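Local coordinates for branched-chain-amino-acid aminotransferase (Deinococcus radiodurans, PDB 3UZO), which probably transfers the amino group of leucine, isoleucine or valine to 2-oxoglutarate, giving glutamate and branched-chain 2-oxo acids, with pyridoxal 5'-phosphate as cofactor, at residues N184-D189 with R220-V225; T232-E237 with D287-E292; I60-G65 with I149-N154. All coordinates share one frame; numbering follows the deposited sequence.

Contact 1: residues N184-D189 with R220-V225; sequences NFITSD and RDFADV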
loop_
_atom_site.group_PDB
_atom_site.type_symbol
_atom_site.label_atom_id
_atom_site.label_comp_id
_atom_site.label_asym_id
_atom_site.label_seq_id
_atom_site.Cartn_x
_atom_site.Cartn_y
_atom_site.Cartn_z
ATOM N N ASN A 184 -3.905 0.314 26.562
ATOM C CA ASN A 184 -3.103 1.503 26.333
ATOM C C ASN A 184 -2.556 1.601 24.917
ATOM O O ASN A 184 -2.351 0.593 24.235
ATOM C CB ASN A 184 -1.958 1.557 27.349
ATOM C CG ASN A 184 -2.445 1.380 28.779
ATOM O OD1 ASN A 184 -3.485 1.920 29.161
ATOM N ND2 ASN A 184 -1.691 0.628 29.578
ATOM N N PHE A 185 -2.336 2.832 24.480
ATOM C CA PHE A 185 -1.817 3.098 23.150
ATOM C C PHE A 185 -0.610 4.027 23.280
ATOM O O PHE A 185 -0.453 4.714 24.296
ATOM C CB PHE A 185 -2.911 3.730 22.280
ATOM C CG PHE A 185 -4.078 2.812 22.006
ATOM C CD1 PHE A 185 -4.973 2.476 23.017
ATOM C CD2 PHE A 185 -4.260 2.259 20.742
ATOM C CE1 PHE A 185 -6.037 1.596 22.776
ATOM C CE2 PHE A 185 -5.322 1.380 20.487
ATOM C CZ PHE A 185 -6.210 1.049 21.507
ATOM N N ILE A 186 0.234 4.047 22.254
ATOM C CA ILE A 186 1.435 4.865 22.278
ATOM C C ILE A 186 1.660 5.636 20.973
ATOM O O ILE A 186 1.361 5.141 19.883
ATOM C CB ILE A 186 2.667 3.970 22.576
ATOM C CG1 ILE A 186 3.934 4.809 22.662
ATOM C CG2 ILE A 186 2.785 2.877 21.510
ATOM C CD1 ILE A 186 5.150 4.025 23.211
ATOM N N THR A 187 2.177 6.854 21.101
ATOM C CA THR A 187 2.460 7.708 19.954
ATOM C C THR A 187 3.626 7.118 19.176
ATOM O O THR A 187 4.391 6.312 19.711
ATOM C CB THR A 187 2.839 9.139 20.409
ATOM O OG1 THR A 187 1.720 9.745 21.065
ATOM C CG2 THR A 187 3.242 9.995 19.222
ATOM N N SER A 188 3.754 7.511 17.913
ATOM C CA SER A 188 4.836 7.029 17.068
ATOM C C SER A 188 5.327 8.106 16.108
ATOM O O SER A 188 4.564 8.989 15.704
ATOM C CB SER A 188 4.378 5.817 16.252
ATOM O OG SER A 188 5.418 5.365 15.404
ATOM N N ASP A 189 6.609 8.030 15.763
ATOM C CA ASP A 189 7.214 8.963 14.817
ATOM C C ASP A 189 6.798 8.574 13.401
ATOM O O ASP A 189 6.836 9.397 12.484
ATOM C CB ASP A 189 8.743 8.913 14.912
ATOM C CG ASP A 189 9.281 9.638 16.135
ATOM O OD1 ASP A 189 10.493 9.504 16.412
ATOM O OD2 ASP A 189 8.502 10.346 16.809
ATOM N N ARG A 220 6.184 -3.102 23.442
ATOM C CA ARG A 220 6.243 -2.250 24.625
ATOM C C ARG A 220 4.987 -2.458 25.464
ATOM O O ARG A 220 4.687 -1.668 26.358
ATOM C CB ARG A 220 6.339 -0.783 24.211
ATOM C CG ARG A 220 7.502 -0.465 23.283
ATOM C CD ARG A 220 8.729 0.046 24.023
ATOM N NE ARG A 220 8.697 1.491 24.254
ATOM C CZ ARG A 220 7.887 2.105 25.113
ATOM N NH1 ARG A 220 7.026 1.405 25.838
ATOM N NH2 ARG A 220 7.943 3.422 25.255
ATOM N N ASP A 221 4.251 -3.520 25.149
ATOM C CA ASP A 221 3.026 -3.874 25.858
ATOM C C ASP A 221 1.810 -2.998 25.562
ATOM O O ASP A 221 0.837 -3.013 26.317
ATOM C CB ASP A 221 3.278 -3.907 27.367
ATOM C CG ASP A 221 4.319 -4.934 27.757
ATOM O OD1 ASP A 221 4.154 -6.115 27.377
ATOM O OD2 ASP A 221 5.300 -4.566 28.441
ATOM N N PHE A 222 1.860 -2.236 24.473
ATOM C CA PHE A 222 0.726 -1.400 24.097
ATOM C C PHE A 222 -0.119 -2.138 23.067
ATOM O O PHE A 222 0.399 -2.947 22.298
ATOM C CB PHE A 222 1.187 -0.071 23.506
ATOM C CG PHE A 222 1.885 0.819 24.487
ATOM C CD1 PHE A 222 3.263 0.736 24.665
ATOM C CD2 PHE A 222 1.163 1.733 25.246
ATOM C CE1 PHE A 222 3.911 1.559 25.587
ATOM C CE2 PHE A 222 1.801 2.559 26.170
ATOM C CZ PHE A 222 3.177 2.471 26.341
ATOM N N ALA A 223 -1.417 -1.857 23.061
ATOM C CA ALA A 223 -2.338 -2.494 22.131
ATOM C C ALA A 223 -2.038 -2.087 20.695
ATOM O O ALA A 223 -2.067 -2.920 19.786
ATOM C CB ALA A 223 -3.784 -2.126 22.490
ATOM N N ASP A 224 -1.734 -0.808 20.498
ATOM C CA ASP A 224 -1.461 -0.298 19.164
ATOM C C ASP A 224 -0.925 1.129 19.257
ATOM O O ASP A 224 -0.745 1.680 20.344
ATOM C CB ASP A 224 -2.765 -0.311 18.350
ATOM C CG ASP A 224 -2.541 -0.206 16.845
ATOM O OD1 ASP A 224 -3.546 -0.020 16.121
ATOM O OD2 ASP A 224 -1.384 -0.308 16.380
ATOM N N VAL A 225 -0.675 1.723 18.100
ATOM C CA VAL A 225 -0.176 3.084 18.032
ATOM C C VAL A 225 -1.336 4.022 17.736
ATOM O O VAL A 225 -2.284 3.652 17.041
ATOM C CB VAL A 225 0.877 3.236 16.889
ATOM C CG1 VAL A 225 1.124 4.710 16.586
ATOM C CG2 VAL A 225 2.181 2.560 17.284
HETATM O O HOH W 1 0.345 -0.880 28.660
#

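Contact 2: residues T232-E237 with D287-E292; sequences THTTIE and DIRIDE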
loop_
_atom_site.group_PDB
_atom_site.type_symbol
_atom_site.label_atom_id
_atom_site.label_comp_id
_atom_site.label_asym_id
_atom_site.label_seq_id
_atom_site.Cartn_x
_atom_site.Cartn_y
_atom_site.Cartn_z
ATOM N N THR A 232 2.538 17.527 10.797
ATOM C CA THR A 232 3.139 18.167 11.965
ATOM C C THR A 232 3.213 17.327 13.238
ATOM O O THR A 232 3.934 17.681 14.166
ATOM C CB THR A 232 2.388 19.471 12.325
ATOM O OG1 THR A 232 1.143 19.151 12.958
ATOM C CG2 THR A 232 2.106 20.288 11.075
ATOM N N HIS A 233 2.470 16.225 13.282
ATOM C CA HIS A 233 2.446 15.373 14.469
ATOM C C HIS A 233 2.037 16.172 15.713
ATOM O O HIS A 233 2.681 16.095 16.760
ATOM C CB HIS A 233 3.815 14.716 14.686
ATOM C CG HIS A 233 4.026 13.486 13.858
ATOM N ND1 HIS A 233 4.270 12.248 14.412
ATOM C CD2 HIS A 233 3.983 13.296 12.519
ATOM C CE1 HIS A 233 4.367 11.349 13.451
ATOM N NE2 HIS A 233 4.196 11.958 12.292
ATOM N N THR A 234 0.950 16.926 15.592
ATOM C CA THR A 234 0.465 17.742 16.700
ATOM C C THR A 234 -0.944 17.353 17.139
ATOM O O THR A 234 -1.337 17.569 18.291
ATOM C CB THR A 234 0.465 19.229 16.313
ATOM O OG1 THR A 234 -0.451 19.443 15.232
ATOM C CG2 THR A 234 1.857 19.653 15.862
ATOM N N THR A 235 -1.702 16.772 16.218
ATOM C CA THR A 235 -3.063 16.373 16.521
ATOM C C THR A 235 -3.242 14.871 16.335
ATOM O O THR A 235 -2.478 14.232 15.621
ATOM C CB THR A 235 -4.056 17.126 15.622
ATOM O OG1 THR A 235 -5.380 16.638 15.858
ATOM C CG2 THR A 235 -3.705 16.934 14.168
ATOM N N ILE A 236 -4.250 14.313 16.993
ATOM C CA ILE A 236 -4.525 12.885 16.898
ATOM C C ILE A 236 -5.273 12.563 15.607
ATOM O O ILE A 236 -6.156 13.308 15.193
ATOM C CB ILE A 236 -5.352 12.416 18.107
ATOM C CG1 ILE A 236 -4.503 12.547 19.379
ATOM C CG2 ILE A 236 -5.833 10.974 17.900
ATOM C CD1 ILE A 236 -5.241 12.219 20.653
ATOM N N GLU A 237 -4.899 11.457 14.970
ATOM C CA GLU A 237 -5.541 11.014 13.739
ATOM C C GLU A 237 -6.451 9.840 14.097
ATOM O O GLU A 237 -7.670 10.003 14.217
ATOM C CB GLU A 237 -4.481 10.575 12.720
ATOM C CG GLU A 237 -3.715 11.735 12.083
ATOM C CD GLU A 237 -4.374 12.226 10.807
ATOM O OE1 GLU A 237 -4.373 11.463 9.813
ATOM O OE2 GLU A 237 -4.897 13.364 10.794
ATOM N N ASP A 287 -10.118 19.308 15.937
ATOM C CA ASP A 287 -8.765 18.974 16.340
ATOM C C ASP A 287 -8.660 18.576 17.799
ATOM O O ASP A 287 -9.317 19.144 18.663
ATOM C CB ASP A 287 -7.814 20.148 16.090
ATOM C CG ASP A 287 -7.606 20.431 14.624
ATOM O OD1 ASP A 287 -7.371 19.473 13.859
ATOM O OD2 ASP A 287 -7.663 21.615 14.236
ATOM N N ILE A 288 -7.829 17.577 18.057
ATOM C CA ILE A 288 -7.574 17.123 19.413
ATOM C C ILE A 288 -6.053 17.064 19.477
ATOM O O ILE A 288 -5.446 16.120 18.978
ATOM C CB ILE A 288 -8.159 15.723 19.668
ATOM C CG1 ILE A 288 -9.679 15.753 19.460
ATOM C CG2 ILE A 288 -7.802 15.261 21.077
ATOM C CD1 ILE A 288 -10.404 14.496 19.929
ATOM N N ARG A 289 -5.443 18.092 20.057
ATOM C CA ARG A 289 -3.986 18.153 20.169
ATOM C C ARG A 289 -3.494 17.115 21.172
ATOM O O ARG A 289 -4.147 16.876 22.192
ATOM C CB ARG A 289 -3.545 19.556 20.610
ATOM C CG ARG A 289 -3.854 20.668 19.605
ATOM C CD ARG A 289 -3.433 22.035 20.145
ATOM N NE ARG A 289 -2.005 22.078 20.454
ATOM C CZ ARG A 289 -1.049 22.344 19.569
ATOM N NH1 ARG A 289 -1.356 22.601 18.305
ATOM N NH2 ARG A 289 0.223 22.339 19.950
ATOM N N ILE A 290 -2.351 16.493 20.892
ATOM C CA ILE A 290 -1.827 15.485 21.805
ATOM C C ILE A 290 -1.346 16.084 23.111
ATOM O O ILE A 290 -1.084 15.355 24.061
ATOM C CB ILE A 290 -0.649 14.672 21.207
ATOM C CG1 ILE A 290 -0.107 15.351 19.952
ATOM C CG2 ILE A 290 -1.085 13.240 20.960
ATOM C CD1 ILE A 290 0.724 16.571 20.242
ATOM N N ASP A 291 -1.240 17.409 23.164
ATOM C CA ASP A 291 -0.767 18.068 24.377
ATOM C C ASP A 291 -1.908 18.589 25.253
ATOM O O ASP A 291 -1.672 19.233 26.275
ATOM C CB ASP A 291 0.188 19.213 24.008
ATOM C CG ASP A 291 -0.540 20.447 23.504
ATOM O OD1 ASP A 291 -1.456 20.315 22.665
ATOM O OD2 ASP A 291 -0.189 21.560 23.947
ATOM N N GLU A 292 -3.148 18.317 24.857
ATOM C CA GLU A 292 -4.297 18.766 25.640
ATOM C C GLU A 292 -5.211 17.614 26.011
ATOM O O GLU A 292 -6.426 17.761 26.036
ATOM C CB GLU A 292 -5.093 19.830 24.881
ATOM C CG GLU A 292 -5.512 19.419 23.486
ATOM C CD GLU A 292 -6.356 20.476 22.795
ATOM O OE1 GLU A 292 -6.157 21.678 23.084
ATOM O OE2 GLU A 292 -7.203 20.103 21.955
#

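Contact 3: residues I60-G65 with I149-N154; sequences IHLAEG and IGVGDN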
loop_
_atom_site.group_PDB
_atom_site.type_symbol
_atom_site.label_atom_id
_atom_site.label_comp_id
_atom_site.label_asym_id
_atom_site.label_seq_id
_atom_site.Cartn_x
_atom_site.Cartn_y
_atom_site.Cartn_z
ATOM N N ILE A 60 -7.152 -17.804 -3.508
ATOM C CA ILE A 60 -7.304 -16.928 -4.663
ATOM C C ILE A 60 -6.236 -17.344 -5.668
ATOM O O ILE A 60 -5.108 -17.676 -5.290
ATOM C CB ILE A 60 -7.106 -15.435 -4.280
ATOM C CG1 ILE A 60 -8.285 -14.953 -3.430
ATOM C CG2 ILE A 60 -6.978 -14.570 -5.546
ATOM C CD1 ILE A 60 -9.619 -14.891 -4.172
ATOM N N HIS A 61 -6.602 -17.360 -6.943
ATOM C CA HIS A 61 -5.674 -17.740 -8.002
ATOM C C HIS A 61 -5.531 -16.531 -8.927
ATOM O O HIS A 61 -6.513 -16.080 -9.511
ATOM C CB HIS A 61 -6.239 -18.937 -8.764
ATOM C CG HIS A 61 -6.667 -20.063 -7.873
ATOM N ND1 HIS A 61 -5.768 -20.880 -7.223
ATOM C CD2 HIS A 61 -7.897 -20.471 -7.483
ATOM C CE1 HIS A 61 -6.425 -21.743 -6.468
ATOM N NE2 HIS A 61 -7.719 -21.515 -6.606
ATOM N N LEU A 62 -4.324 -15.990 -9.039
ATOM C CA LEU A 62 -4.119 -14.816 -9.888
ATOM C C LEU A 62 -2.785 -14.752 -10.610
ATOM O O LEU A 62 -1.821 -15.413 -10.222
ATOM C CB LEU A 62 -4.298 -13.524 -9.085
ATOM C CG LEU A 62 -3.949 -13.424 -7.594
ATOM C CD1 LEU A 62 -2.761 -14.300 -7.196
ATOM C CD2 LEU A 62 -3.690 -11.956 -7.287
ATOM N N ALA A 63 -2.746 -13.924 -11.654
ATOM C CA ALA A 63 -1.548 -13.745 -12.469
ATOM C C ALA A 63 -0.394 -13.284 -11.596
ATOM O O ALA A 63 -0.580 -12.475 -10.685
ATOM C CB ALA A 63 -1.813 -12.728 -13.574
ATOM N N GLU A 64 0.796 -13.808 -11.873
ATOM C CA GLU A 64 1.984 -13.466 -11.099
ATOM C C GLU A 64 2.269 -11.976 -11.148
ATOM O O GLU A 64 2.897 -11.432 -10.240
ATOM C CB GLU A 64 3.206 -14.246 -11.609
ATOM C CG GLU A 64 3.601 -13.947 -13.057
ATOM C CD GLU A 64 4.691 -14.884 -13.565
ATOM O OE1 GLU A 64 5.143 -15.747 -12.784
ATOM O OE2 GLU A 64 5.092 -14.762 -14.743
ATOM N N GLY A 65 1.805 -11.318 -12.205
ATOM C CA GLY A 65 2.024 -9.888 -12.333
ATOM C C GLY A 65 0.843 -9.032 -11.900
ATOM O O GLY A 65 0.842 -7.819 -12.133
ATOM N N ILE A 149 -9.557 -6.730 -5.656
ATOM C CA ILE A 149 -8.148 -6.760 -6.025
ATOM C C ILE A 149 -7.992 -6.718 -7.536
ATOM O O ILE A 149 -8.809 -7.289 -8.266
ATOM C CB ILE A 149 -7.463 -8.055 -5.517
ATOM C CG1 ILE A 149 -8.284 -9.281 -5.946
ATOM C CG2 ILE A 149 -7.319 -8.012 -4.000
ATOM C CD1 ILE A 149 -7.661 -10.616 -5.593
ATOM N N GLY A 150 -6.943 -6.037 -7.990
ATOM C CA GLY A 150 -6.660 -5.955 -9.411
ATOM C C GLY A 150 -5.918 -7.215 -9.825
ATOM O O GLY A 150 -4.954 -7.618 -9.160
ATOM N N VAL A 151 -6.352 -7.846 -10.911
ATOM C CA VAL A 151 -5.705 -9.073 -11.367
ATOM C C VAL A 151 -5.447 -9.083 -12.873
ATOM O O VAL A 151 -5.666 -8.078 -13.554
ATOM C CB VAL A 151 -6.547 -10.306 -10.992
ATOM C CG1 VAL A 151 -6.766 -10.346 -9.473
ATOM C CG2 VAL A 151 -7.874 -10.272 -11.729
ATOM N N GLY A 152 -4.982 -10.223 -13.384
ATOM C CA GLY A 152 -4.676 -10.337 -14.799
ATOM C C GLY A 152 -3.223 -9.991 -15.079
ATOM O O GLY A 152 -2.575 -9.306 -14.284
ATOM N N ASP A 153 -2.709 -10.458 -16.214
ATOM C CA ASP A 153 -1.325 -10.206 -16.602
ATOM C C ASP A 153 -0.968 -8.723 -16.671
ATOM O O ASP A 153 -1.726 -7.910 -17.198
ATOM C CB ASP A 153 -1.039 -10.881 -17.946
ATOM C CG ASP A 153 -0.953 -12.395 -17.829
ATOM O OD1 ASP A 153 -1.100 -13.094 -18.856
ATOM O OD2 ASP A 153 -0.725 -12.887 -16.705
ATOM N N ASN A 154 0.207 -8.380 -16.145
ATOM C CA ASN A 154 0.660 -6.993 -16.134
ATOM C C ASN A 154 2.084 -6.877 -15.585
ATOM O O ASN A 154 2.562 -7.784 -14.902
ATOM C CB ASN A 154 -0.303 -6.168 -15.274
ATOM C CG ASN A 154 0.141 -4.734 -15.099
ATOM O OD1 ASN A 154 1.045 -4.439 -14.310
ATOM N ND2 ASN A 154 -0.488 -3.833 -15.837
HETATM O O HOH W 2 -5.288 -13.037 -12.896
HETATM O O HOH W 3 1.395 -11.618 -14.981
#

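Contact 1: residues N184-D189 with R220-V225
The Phe222 ring has Ile186 on one face: CB of Ile186 sits over its centre, 3.7 Å from the centroid and only 7° off the ring normal, a CH-pi contact. CG2 of the isoleucine spreads over the CG side of the same face, while CD1 reaches Phe222 CE1 at 3.6 Å. Because CG1 of Ile186 is anti to the backbone N (chi1 -178°) and the chain runs on extended, CD1 also arrives over one face of the Arg220 guanidinium, 3.5 Å from NH2, and so lies against both flat groups. At the rim of the Phe222 ring, in its plane, are the carbonyl carbon of Asn184 and CB of Arg220. On the Phe185 ring, Ala223 CB stands 4.1 Å above the plane, displaced toward the rim and nearest CZ, and Asp224 CB packs against CE2.

Two backbone bonds fix the register: Ala223 N to Asn184 O at 2.9 Å, and Ile186 N to Asp224 O at 3.2 Å. Water 1 adds a link by accepting from Asn184 ND2, which also bonds to Glu326, and donating to Asp221 O. Further along, Val225 CG1 presses on Ser188 CB at 3.5 Å, tighter than usual for two carbons. The Asp224 side chain lies about 4 Å from Gly240, which binds pyridoxal 5'-phosphate.

Ile186 and Val225 pair in parallel, as expected where strand 183-186, helix 204-219 and strand 224-225 form a beta-alpha-beta unit. Asp221, with positive phi, ends that helix in a Schellman motif; Ala217 of the helix covers Ile186, Phe222 and Val225, and strand 309-316 flanks strand 183-186 within the mixed sheet.

Contact 2: residues T232-E237 with D287-E292
Thr235 and Arg289 face each other in a single backbone bridge, CA to CA 4.2 Å, which ties the loop between strands 224-225 and 243-248 to the loop between strands 282-286 and 296-302; neither segment forms a regular strand, and the second turns away through a type I beta turn from Arg289 to Glu292.

Hydrogen bonds carry the bridge. Ile290 N donates to Thr234 O at 3.0 Å, and Ile236 N to Ile288 O at 2.9 Å; both are close to straight, with 162° at the hydrogen. Ile288 O is gripped twice, since Thr235 OG1 also donates to it, at 3.2 Å. That hydroxyl is anti to its own backbone N (chi1 175°), which puts it above the carbonyl plane of Ile288, 70° out of it, while the amide of Ile236 comes in nearly along the C=O axis.

Apolar contacts lie beside these bonds. Ile236 CD1 meets Ile288 CG2 at 4.0 Å, and Ile236 CG1 meets Ile290 CG2 at 3.8 Å. Phe244 of strand 243-248 touches both Ile236 and Ile288, so this side of the bridge rests on the sheet.

Other polar bonds lie within each segment or near it. Asp229 OD1 accepts from the amides of both Thr234 and Thr235. In the second loop, Glu292 OE2 accepts from the amide of Arg289, which approaches it from above the carboxylate plane of Glu292. The salt bridge of Arg289 is tilted too: its NE lies 2.9 Å from Asp291 OD1, on the syn side of the carboxylate.

Contact 3: residues I60-G65 with I149-N154
Leu62 lays its CB and CD2 against CG1 of Val151, with CB at 4.0 Å, the two side chains crossing at about a right angle. Two residues back, the CG2 branch of Ile60 meets the CD1 end of Ile149 at 4.0 Å, the two chains running alongside in opposed senses. Ile149 CG1 lies between the backbone N and the carbonyl carbon (chi1 51°), the orientation from which its CD1 reaches Ile60.

Ala63 comes nearer to the other backbone: its CB is 3.4 Å from Gly152 C and touches Asp153 OD2. At Gly65 the chains approach closely enough for a CA-H...O contact, CA to Asn154 O 3.4 Å; a CB here would collide with that oxygen. Gly152, at phi 92° and psi 159°, likewise has backbone angles that leave no room for a CB beside the preceding carbonyl.

No direct hydrogen bond joins the segments. Water 2 accepts from Ala63 N at 3.0 Å and from Gly152 N at 2.9 Å, bridging the two amides, which converge on it. Water 3 donates to Asp153 OD2 at 3.0 Å and accepts a weak bond from Gly65 N.

Strand 59-63 pairs antiparallel with a strand of the second subunit, so the sheet runs across the interface; Arg39 of that subunit forms a salt bridge with Glu64. Helix 67-70 packs by Leu69 on Leu62 and by Ala68 on Ile149, while strand 141-151 pairs with strand 162-172 in the large antiparallel sheet. This contact therefore joins the subunit-interface strand to the C-terminal end of strand 141-151, an interior strand of that sheet.

How the contacts relate
Along the chain, both segments of contact 3 precede those of contact 1, which precede those of contact 2. Contacts 1 and 2, about 15 Å apart between centres, touch, since His233 CE1 lies 3.3 Å from Ser188 O; both belong to the region of the mixed sheet. Contact 3, by the antiparallel sheet, is centred about 36 Å from contact 1 and about 40 Å from contact 2. Pyridoxal phosphate is about 7 Å from the side chain of Asp224 and about 11 Å from that of Ile236, whereas a separately bound glutamate is about 7 Å from the side chain of Asn154. Contacts 1 and 2 thus lie in the part beside the cofactor, contact 3 at the subunit interface.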